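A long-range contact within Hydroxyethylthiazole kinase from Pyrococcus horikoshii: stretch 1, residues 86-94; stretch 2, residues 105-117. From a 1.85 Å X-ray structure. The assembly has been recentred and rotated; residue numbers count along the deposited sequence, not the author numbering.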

ATOM      1  N   GLY A  86      27.304   2.653 -13.036  1.00 16.91           N
ATOM      2  CA  GLY A  86      28.002   2.796 -11.776  1.00 17.35           C
ATOM      3  C   GLY A  86      27.093   3.279 -10.660  1.00 16.00           C
ATOM      4  O   GLY A  86      27.558   3.887  -9.699  1.00 18.62           O
ATOM      5  N   LYS A  87      25.793   3.036 -10.790  1.00 15.85           N
ATOM      6  CA  LYS A  87      24.854   3.428  -9.744  1.00 15.31           C
ATOM      7  C   LYS A  87      24.809   2.265  -8.747  1.00 14.99           C
ATOM      8  O   LYS A  87      24.596   1.118  -9.137  1.00 15.35           O
ATOM      9  N   PRO A  88      25.020   2.541  -7.449  1.00 13.56           N
ATOM     10  CA  PRO A  88      24.988   1.451  -6.470  1.00 13.24           C
ATOM     11  C   PRO A  88      23.655   0.710  -6.410  1.00 13.30           C
ATOM     12  O   PRO A  88      22.588   1.317  -6.515  1.00 13.37           O
ATOM     13  N   ILE A  89      23.734  -0.608  -6.247  1.00 11.74           N
ATOM     14  CA  ILE A  89      22.551  -1.458  -6.185  1.00 10.99           C
ATOM     15  C   ILE A  89      22.416  -2.170  -4.842  1.00 11.26           C
ATOM     16  O   ILE A  89      23.382  -2.738  -4.334  1.00 11.22           O
ATOM     17  N   VAL A  90      21.211  -2.130  -4.276  1.00 10.35           N
ATOM     18  CA  VAL A  90      20.917  -2.810  -3.017  1.00 10.87           C
ATOM     19  C   VAL A  90      19.892  -3.895  -3.335  1.00  9.88           C
ATOM     20  O   VAL A  90      18.847  -3.612  -3.925  1.00 11.04           O
ATOM     21  N   LEU A  91      20.191  -5.133  -2.961  1.00  9.33           N
ATOM     22  CA  LEU A  91      19.268  -6.233  -3.214  1.00 10.50           C
ATOM     23  C   LEU A  91      18.734  -6.835  -1.924  1.00 10.93           C
ATOM     24  O   LEU A  91      19.502  -7.184  -1.035  1.00 10.74           O
ATOM     25  N   ASP A  92      17.414  -6.942  -1.823  1.00 11.76           N
ATOM     26  CA  ASP A  92      16.790  -7.562  -0.663  1.00 12.91           C
ATOM     27  C   ASP A  92      16.109  -8.798  -1.241  1.00 12.18           C
ATOM     28  O   ASP A  92      15.045  -8.698  -1.857  1.00 12.44           O
ATOM     29  N   PRO A  93      16.721  -9.979  -1.053  1.00 12.39           N
ATOM     30  CA  PRO A  93      16.239 -11.276  -1.541  1.00 12.73           C
ATOM     31  C   PRO A  93      15.084 -11.850  -0.735  1.00 12.94           C
ATOM     32  O   PRO A  93      15.157 -12.989  -0.266  1.00 14.29           O
ATOM     33  N   VAL A  94      14.019 -11.069  -0.586  1.00 12.28           N
ATOM     34  CA  VAL A  94      12.859 -11.500   0.185  1.00 13.08           C
ATOM     35  C   VAL A  94      12.344 -12.879  -0.210  1.00 13.36           C
ATOM     36  O   VAL A  94      11.915 -13.097  -1.342  1.00 13.83           O
ATOM     37  N   VAL A 105      16.294 -16.128  -9.001  1.00 14.76           N
ATOM     38  CA  VAL A 105      16.354 -14.730  -9.417  1.00 15.08           C
ATOM     39  C   VAL A 105      17.375 -13.947  -8.594  1.00 13.84           C
ATOM     40  O   VAL A 105      18.089 -13.095  -9.128  1.00 14.72           O
ATOM     41  N   SER A 106      17.454 -14.233  -7.300  1.00 13.26           N
ATOM     42  CA  SER A 106      18.413 -13.544  -6.443  1.00 12.67           C
ATOM     43  C   SER A 106      19.841 -13.827  -6.912  1.00 14.62           C
ATOM     44  O   SER A 106      20.658 -12.913  -7.022  1.00 14.98           O
ATOM     45  N   LEU A 107      20.138 -15.091  -7.190  1.00 14.86           N
ATOM     46  CA  LEU A 107      21.476 -15.469  -7.641  1.00 16.38           C
ATOM     47  C   LEU A 107      21.797 -14.877  -9.010  1.00 15.79           C
ATOM     48  O   LEU A 107      22.947 -14.543  -9.296  1.00 16.68           O
ATOM     49  N   GLU A 108      20.773 -14.740  -9.846  1.00 16.55           N
ATOM     50  CA  GLU A 108      20.928 -14.182 -11.182  1.00 18.43           C
ATOM     51  C   GLU A 108      21.371 -12.721 -11.079  1.00 18.30           C
ATOM     52  O   GLU A 108      22.253 -12.265 -11.810  1.00 18.42           O
ATOM     53  N   ILE A 109      20.750 -11.991 -10.160  1.00 15.74           N
ATOM     54  CA  ILE A 109      21.078 -10.588  -9.943  1.00 15.17           C
ATOM     55  C   ILE A 109      22.462 -10.478  -9.298  1.00 17.03           C
ATOM     56  O   ILE A 109      23.273  -9.628  -9.674  1.00 17.08           O
ATOM     57  N   LEU A 110      22.729 -11.350  -8.329  1.00 15.87           N
ATOM     58  CA  LEU A 110      24.017 -11.354  -7.645  1.00 16.01           C
ATOM     59  C   LEU A 110      25.159 -11.688  -8.604  1.00 17.39           C
ATOM     60  O   LEU A 110      26.278 -11.194  -8.446  1.00 16.54           O
ATOM     61  N   SER A 111      24.874 -12.523  -9.598  1.00 17.95           N
ATOM     62  CA  SER A 111      25.888 -12.914 -10.569  1.00 19.83           C
ATOM     63  C   SER A 111      26.325 -11.702 -11.382  1.00 20.08           C
ATOM     64  O   SER A 111      27.495 -11.562 -11.729  1.00 20.54           O
ATOM     65  N   ARG A 112      25.377 -10.823 -11.686  1.00 18.90           N
ATOM     66  CA  ARG A 112      25.691  -9.624 -12.442  1.00 19.69           C
ATOM     67  C   ARG A 112      26.403  -8.621 -11.542  1.00 19.22           C
ATOM     68  O   ARG A 112      27.226  -7.833 -12.009  1.00 19.80           O
ATOM     69  N   GLY A 113      26.097  -8.661 -10.247  1.00 18.50           N
ATOM     70  CA  GLY A 113      26.759  -7.776  -9.308  1.00 16.58           C
ATOM     71  C   GLY A 113      25.923  -6.705  -8.638  1.00 16.80           C
ATOM     72  O   GLY A 113      25.254  -5.914  -9.303  1.00 17.46           O
ATOM     73  N   VAL A 114      25.965  -6.691  -7.308  1.00 14.92           N
ATOM     74  CA  VAL A 114      25.250  -5.700  -6.513  1.00 14.78           C
ATOM     75  C   VAL A 114      26.259  -5.106  -5.536  1.00 14.74           C
ATOM     76  O   VAL A 114      27.350  -5.648  -5.357  1.00 14.67           O
ATOM     77  N   ASP A 115      25.899  -3.995  -4.908  1.00 14.33           N
ATOM     78  CA  ASP A 115      26.790  -3.334  -3.968  1.00 14.97           C
ATOM     79  C   ASP A 115      26.485  -3.691  -2.524  1.00 13.74           C
ATOM     80  O   ASP A 115      27.360  -3.630  -1.666  1.00 13.64           O
ATOM     81  N   VAL A 116      25.236  -4.065  -2.267  1.00 13.40           N
ATOM     82  CA  VAL A 116      24.805  -4.465  -0.933  1.00 11.28           C
ATOM     83  C   VAL A 116      23.759  -5.564  -1.052  1.00 10.50           C
ATOM     84  O   VAL A 116      22.824  -5.453  -1.847  1.00 11.61           O
ATOM     85  N   LEU A 117      23.941  -6.632  -0.284  1.00 10.95           N
ATOM     86  CA  LEU A 117      22.989  -7.747  -0.241  1.00 11.61           C
ATOM     87  C   LEU A 117      22.537  -7.742   1.213  1.00 12.38           C
ATOM     88  O   LEU A 117      23.342  -7.852   2.125  1.00 14.04           O
TER

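The contact combines two kinds of packing: strand 89-92 pairs edge to edge with the strand at 116-117, and it also packs against helix 105-112, whose axis runs nearly antiparallel to it (161°) at a closest approach of 10.0 Å. The parallel register, Val 90 with Val 116 (CA to CA 4.7 Å) and Leu 91 with Leu 117 (CA to CA 5.0 Å), sets which side chains are neighbours. Successive residues alternate between faces, so Val 90 and Val 116 share one face while Leu 91 and Leu 117 share the other, the one that meets the helix.

Leu 91 is the principal bump, with 117 Å² covered by the other stretch, the largest value of any residue here. Its chi1 of 170° (t) and chi2 of 67° (p) carry CD2 into a hollow whose walls can be listed by distance: Leu 91 CD2 lies 4.0 Å from Ile 109 CG2, 3.9 Å from Leu 110 CG, 3.9 Å from Ser 106 O and 3.9 Å from Leu 117 CD1. The residues Ser 106, Ile 109 and Leu 110 follow the three- and four-residue spacing of a helix, so they present one continuous surface. Val 114 (m) closes another side, its CG1 4.1 Å from Leu 91 CB. Ile 109 points toward the strand in an m,t rotamer; Leu 110, also m,t, leaves its backbone sideways, yet its end comes nearer.

Val 114 CG1 serves a second neighbour as well, sitting 4.1 Å from Ile 89 CG2. Ile 89 is m,t, and its CD1 reaches 3.8 Å from Gly 113 O, so this long side chain lies against the turn after the helix. Gly 113 has positive phi (113°), and at its backbone angles a CB would be jammed against the preceding carbonyl oxygen.

Beside Leu 91 across the bridge, Leu 117 repeats the t,p rotamer. Its CD1 touches two partners, 3.9 Å from Leu 91 CD2 and 3.8 Å from Pro 93 CD. The proline ring also meets the helix: Pro 93 CB approaches Ser 106 OG to 3.4 Å, a van der Waals contact, because CB is carbon; the hydroxyl is hydrogen-bonded elsewhere in the structure. On the other face the fit is simpler, with two t valines side by side and Val 90 CG2 4.2 Å from Val 116 CB.

The polar side chain that joins the stretches is Asp 115, which points toward stretch 1 with chi1 at -65° (m). Its OD2 accepts a hydrogen bond from Ile 89 N (2.8 Å, 156°) and lies only 3.0 Å from Pro 88 CA, tucked against the backbone where the strand begins. Ile 89 O in turn accepts from Asp 115 N (2.9 Å) and Val 116 N (3.1 Å), and Leu 91 N donates to Val 116 O (2.9 Å, 170°). These bonds accompany the parallel register that places Leu 91 beside Leu 117.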

ATOM      1  CB  LYS A  87      23.459   3.675 -10.331  1.00 17.44           C
ATOM      2  CG  LYS A  87      23.391   4.803 -11.363  1.00 17.43           C
ATOM      3  CD  LYS A  87      23.870   6.128 -10.783  1.00 18.11           C
ATOM      4  CE  LYS A  87      23.876   7.240 -11.831  1.00 18.21           C
ATOM      5  NZ  LYS A  87      22.516   7.688 -12.224  1.00 16.63           N
ATOM      6  CB  PRO A  88      25.340   2.153  -5.159  1.00 14.79           C
ATOM      7  CG  PRO A  88      24.811   3.534  -5.361  1.00 15.16           C
ATOM      8  CD  PRO A  88      25.227   3.838  -6.783  1.00 14.98           C
ATOM      9  CB  ILE A  89      22.601  -2.545  -7.279  1.00 12.49           C
ATOM     10  CG1 ILE A  89      22.718  -1.892  -8.657  1.00 14.38           C
ATOM     11  CG2 ILE A  89      21.354  -3.427  -7.204  1.00 13.78           C
ATOM     12  CD1 ILE A  89      23.103  -2.855  -9.748  1.00 16.82           C
ATOM     13  CB  VAL A  90      20.287  -1.862  -1.969  1.00  9.43           C
ATOM     14  CG1 VAL A  90      19.965  -2.644  -0.698  1.00 11.76           C
ATOM     15  CG2 VAL A  90      21.234  -0.710  -1.660  1.00 10.84           C
ATOM     16  CB  LEU A  91      19.954  -7.344  -4.019  1.00 10.94           C
ATOM     17  CG  LEU A  91      19.160  -8.651  -4.138  1.00 11.96           C
ATOM     18  CD1 LEU A  91      17.899  -8.421  -4.979  1.00 11.67           C
ATOM     19  CD2 LEU A  91      20.031  -9.731  -4.769  1.00 12.36           C
ATOM     20  CB  ASP A  92      15.744  -6.644  -0.031  1.00 14.29           C
ATOM     21  CG  ASP A  92      15.277  -7.155   1.316  1.00 17.05           C
ATOM     22  OD1 ASP A  92      15.217  -8.393   1.486  1.00 17.28           O
ATOM     23  OD2 ASP A  92      14.964  -6.327   2.199  1.00 17.39           O
ATOM     24  CB  PRO A  93      17.485 -12.144  -1.443  1.00 13.05           C
ATOM     25  CG  PRO A  93      18.065 -11.680  -0.134  1.00 13.49           C
ATOM     26  CD  PRO A  93      17.928 -10.157  -0.220  1.00 12.88           C
ATOM     27  CB  VAL A  94      11.695 -10.491   0.055  1.00 13.06           C
ATOM     28  CG1 VAL A  94      10.516 -10.938   0.913  1.00 12.81           C
ATOM     29  CG2 VAL A  94      12.162  -9.102   0.477  1.00 14.70           C
ATOM     30  CB  VAL A 105      14.969 -14.054  -9.302  1.00 15.08           C
ATOM     31  CG1 VAL A 105      15.076 -12.577  -9.648  1.00 14.51           C
ATOM     32  CG2 VAL A 105      13.979 -14.750 -10.235  1.00 17.46           C
ATOM     33  CB  SER A 106      18.254 -13.995  -4.987  1.00 12.92           C
ATOM     34  OG  SER A 106      16.988 -13.621  -4.475  1.00 11.67           O
ATOM     35  CB  LEU A 107      21.611 -16.995  -7.682  1.00 15.97           C
ATOM     36  CG  LEU A 107      21.548 -17.681  -6.312  1.00 16.53           C
ATOM     37  CD1 LEU A 107      21.641 -19.194  -6.475  1.00 15.80           C
ATOM     38  CD2 LEU A 107      22.680 -17.161  -5.435  1.00 16.68           C
ATOM     39  CB  GLU A 108      19.597 -14.279 -11.928  1.00 21.86           C
ATOM     40  CG  GLU A 108      19.668 -13.975 -13.406  1.00 30.43           C
ATOM     41  CD  GLU A 108      18.329 -14.173 -14.093  1.00 33.54           C
ATOM     42  OE1 GLU A 108      17.448 -14.834 -13.498  1.00 35.78           O
ATOM     43  OE2 GLU A 108      18.161 -13.679 -15.229  1.00 36.96           O
ATOM     44  CB  ILE A 109      20.010  -9.926  -9.043  1.00 15.19           C
ATOM     45  CG1 ILE A 109      18.686  -9.842  -9.811  1.00 14.44           C
ATOM     46  CG2 ILE A 109      20.475  -8.543  -8.581  1.00 13.65           C
ATOM     47  CD1 ILE A 109      17.510  -9.388  -8.974  1.00 13.29           C
ATOM     48  CB  LEU A 110      23.996 -12.358  -6.487  1.00 16.33           C
ATOM     49  CG  LEU A 110      23.230 -11.904  -5.243  1.00 15.22           C
ATOM     50  CD1 LEU A 110      22.931 -13.084  -4.335  1.00 13.83           C
ATOM     51  CD2 LEU A 110      24.051 -10.848  -4.516  1.00 16.29           C
ATOM     52  CB  SER A 111      25.346 -13.992 -11.506  1.00 21.23           C
ATOM     53  OG  SER A 111      26.366 -14.462 -12.369  1.00 25.72           O
ATOM     54  CB  ARG A 112      24.414  -9.043 -13.043  1.00 19.62           C
ATOM     55  CG  ARG A 112      23.856  -9.942 -14.139  1.00 21.32           C
ATOM     56  CD  ARG A 112      22.514  -9.477 -14.654  1.00 24.08           C
ATOM     57  NE  ARG A 112      22.083 -10.246 -15.820  1.00 26.46           N
ATOM     58  CZ  ARG A 112      21.820 -11.550 -15.813  1.00 27.84           C
ATOM     59  NH1 ARG A 112      21.938 -12.257 -14.695  1.00 28.89           N
ATOM     60  NH2 ARG A 112      21.427 -12.149 -16.928  1.00 27.01           N
ATOM     61  CB  VAL A 114      24.072  -6.321  -5.715  1.00 13.98           C
ATOM     62  CG1 VAL A 114      23.140  -7.069  -6.656  1.00 14.28           C
ATOM     63  CG2 VAL A 114      24.599  -7.242  -4.626  1.00 14.76           C
ATOM     64  CB  ASP A 115      26.718  -1.828  -4.187  1.00 17.07           C
ATOM     65  CG  ASP A 115      27.234  -1.432  -5.554  1.00 20.64           C
ATOM     66  OD1 ASP A 115      28.470  -1.350  -5.712  1.00 22.79           O
ATOM     67  OD2 ASP A 115      26.411  -1.233  -6.475  1.00 19.96           O
ATOM     68  CB  VAL A 116      24.170  -3.291  -0.138  1.00 11.64           C
ATOM     69  CG1 VAL A 116      23.595  -3.804   1.186  1.00  9.33           C
ATOM     70  CG2 VAL A 116      25.209  -2.217   0.141  1.00 10.33           C
ATOM     71  CB  LEU A 117      23.671  -9.081  -0.576  1.00 11.63           C
ATOM     72  CG  LEU A 117      22.803 -10.335  -0.369  1.00 12.96           C
ATOM     73  CD1 LEU A 117      21.597 -10.303  -1.291  1.00 11.64           C
ATOM     74  CD2 LEU A 117      23.631 -11.585  -0.641  1.00 13.34           C
TER